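Long-range contact in [4Fe-4S]-dependent U34-ARNt thiolase (Methanococcus maripaludis, PDB 6SCY), which probably transfers sulfur to uridine 34 of tRNA, using ATP and a [4Fe-4S] cluster: residues A[78-83]-A[109-114]. Numbering follows the deposited sequence.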
loop_
_atom_site.group_PDB
_atom_site.type_symbol
_atom_site.label_atom_id
_atom_site.label_comp_id
_atom_site.label_asym_id
_atom_site.label_seq_id
_atom_site.Cartn_x
_atom_site.Cartn_y
_atom_site.Cartn_z
ATOM N N ASN A 78 -6.315 29.553 30.045
ATOM C CA ASN A 78 -7.353 28.588 30.374
ATOM C C ASN A 78 -7.215 27.290 29.610
ATOM O O ASN A 78 -8.212 26.738 29.164
ATOM C CB ASN A 78 -8.749 29.199 30.192
ATOM C CG ASN A 78 -9.033 30.439 31.004
ATOM O OD1 ASN A 78 -8.203 30.930 31.786
ATOM N ND2 ASN A 78 -10.231 30.975 30.830
ATOM N N SER A 79 -5.988 26.779 29.477
ATOM C CA SER A 79 -5.752 25.495 28.819
ATOM C C SER A 79 -4.785 24.640 29.615
ATOM O O SER A 79 -3.746 25.138 30.044
ATOM C CB SER A 79 -5.330 25.673 27.368
ATOM O OG SER A 79 -6.488 25.701 26.550
ATOM N N ASN A 80 -5.161 23.381 29.884
ATOM C CA ASN A 80 -4.389 22.469 30.723
ATOM C C ASN A 80 -3.713 21.358 29.939
ATOM O O ASN A 80 -4.157 21.017 28.840
ATOM C CB ASN A 80 -5.295 21.891 31.822
ATOM C CG ASN A 80 -4.566 21.447 33.059
ATOM O OD1 ASN A 80 -4.392 20.250 33.303
ATOM N ND2 ASN A 80 -4.124 22.406 33.872
ATOM N N LEU A 81 -2.648 20.771 30.525
ATOM C CA LEU A 81 -1.872 19.684 29.929
ATOM C C LEU A 81 -1.510 18.669 31.025
ATOM O O LEU A 81 -0.836 19.015 31.995
ATOM C CB LEU A 81 -0.617 20.269 29.248
ATOM C CG LEU A 81 0.097 19.427 28.202
ATOM C CD1 LEU A 81 -0.736 19.274 26.965
ATOM C CD2 LEU A 81 1.405 20.063 27.813
ATOM N N ILE A 82 -2.020 17.438 30.902
ATOM C CA ILE A 82 -1.777 16.363 31.866
ATOM C C ILE A 82 -0.994 15.255 31.162
ATOM O O ILE A 82 -1.312 14.929 30.025
ATOM C CB ILE A 82 -3.105 15.825 32.494
ATOM C CG1 ILE A 82 -4.045 16.964 32.916
ATOM C CG2 ILE A 82 -2.832 14.883 33.689
ATOM C CD1 ILE A 82 -5.512 16.548 33.028
ATOM N N ALA A 83 0.021 14.674 31.824
ATOM C CA ALA A 83 0.816 13.581 31.256
ATOM C C ALA A 83 0.472 12.274 31.934
ATOM O O ALA A 83 0.395 12.226 33.157
ATOM C CB ALA A 83 2.299 13.871 31.405
ATOM N N GLY A 109 7.254 21.492 34.674
ATOM C CA GLY A 109 6.007 21.804 35.362
ATOM C C GLY A 109 4.747 21.274 34.708
ATOM O O GLY A 109 3.769 22.016 34.578
ATOM N N ILE A 110 4.753 19.987 34.309
ATOM C CA ILE A 110 3.600 19.306 33.706
ATOM C C ILE A 110 3.037 18.308 34.729
ATOM O O ILE A 110 3.794 17.499 35.268
ATOM C CB ILE A 110 3.975 18.628 32.353
ATOM C CG1 ILE A 110 4.379 19.679 31.291
ATOM C CG2 ILE A 110 2.828 17.735 31.839
ATOM C CD1 ILE A 110 5.311 19.177 30.175
ATOM N N GLU A 111 1.720 18.377 34.999
ATOM C CA GLU A 111 1.049 17.502 35.963
ATOM C C GLU A 111 1.021 16.071 35.440
ATOM O O GLU A 111 0.342 15.788 34.460
ATOM C CB GLU A 111 -0.372 18.001 36.296
ATOM C CG GLU A 111 -0.437 19.418 36.858
ATOM C CD GLU A 111 -0.574 20.535 35.834
ATOM O OE1 GLU A 111 -1.417 20.412 34.912
ATOM O OE2 GLU A 111 0.159 21.542 35.964
ATOM N N TYR A 112 1.800 15.184 36.064
ATOM C CA TYR A 112 1.903 13.784 35.655
ATOM C C TYR A 112 1.023 12.847 36.492
ATOM O O TYR A 112 0.713 13.147 37.651
ATOM C CB TYR A 112 3.375 13.319 35.625
ATOM C CG TYR A 112 4.043 13.155 36.977
ATOM C CD1 TYR A 112 4.846 14.162 37.506
ATOM C CD2 TYR A 112 3.940 11.961 37.688
ATOM C CE1 TYR A 112 5.486 14.007 38.734
ATOM C CE2 TYR A 112 4.558 11.802 38.926
ATOM C CZ TYR A 112 5.334 12.827 39.445
ATOM O OH TYR A 112 5.965 12.659 40.655
ATOM N N LYS A 113 0.634 11.708 35.897
ATOM C CA LYS A 113 -0.188 10.685 36.531
ATOM C C LYS A 113 0.291 9.299 36.106
ATOM O O LYS A 113 0.035 8.877 34.976
ATOM C CB LYS A 113 -1.680 10.888 36.199
ATOM C CG LYS A 113 -2.600 9.942 36.972
ATOM C CD LYS A 113 -4.059 10.057 36.541
ATOM C CE LYS A 113 -5.017 9.624 37.624
ATOM N NZ LYS A 113 -5.426 8.194 37.497
ATOM N N ILE A 114 0.973 8.592 37.021
ATOM C CA ILE A 114 1.462 7.234 36.767
ATOM C C ILE A 114 0.368 6.228 37.128
ATOM O O ILE A 114 -0.016 6.112 38.293
ATOM C CB ILE A 114 2.817 6.907 37.449
ATOM C CG1 ILE A 114 3.838 8.073 37.309
ATOM C CG2 ILE A 114 3.377 5.581 36.902
ATOM C CD1 ILE A 114 4.786 8.225 38.478
#
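A83 carries both hydrogen bonds of this contact, giving its N-H to one residue of 109-114 and its carbonyl to another. The amide A83 N donates to E111 O at 2.9 Å, close to straight with 169° at the hydrogen. In turn K113 N donates to A83 O at 2.8 Å through a more bent bond. Both acceptors take a second, weaker approach: the CA-H of I82 points to E111 O, and that of Y112 to A83 O. A83 thus reaches the residues before and after Y112, its parallel bridge partner. On its other edge strand 80-87 is tied to strand 51-55, where N80 and I82 make backbone bonds with V52. These strands belong to the parallel sheet of the PP-loop domain, with strand 111-116 outermost within the chain; strand 80-87, helix 95-108 and strand 111-116 form a beta-alpha-beta crossover. On the face of A83 and Y112, covered by helices 60-75 and 95-108, I110 CG2, anti to its backbone N, meets A83 CB at 3.9 Å and approaches L81 O equally closely. C105 of helix 95-108 touches both A83 and I110, while L56, a predicted ATP-binding residue, also packs on A83. Across the sheet, I82 CG2 lies 3.4 Å from E111 O. The E111 chain, bent at chi2 (89°), returns toward N80, with the amide and carboxylate planes 29° apart. E111 OE1 stands 3.3 Å from L81 O; both are acceptors, and the pair is not a hydrogen bond. K113 leads its chain away from 78-83, and its NZ forms a salt bridge with E159.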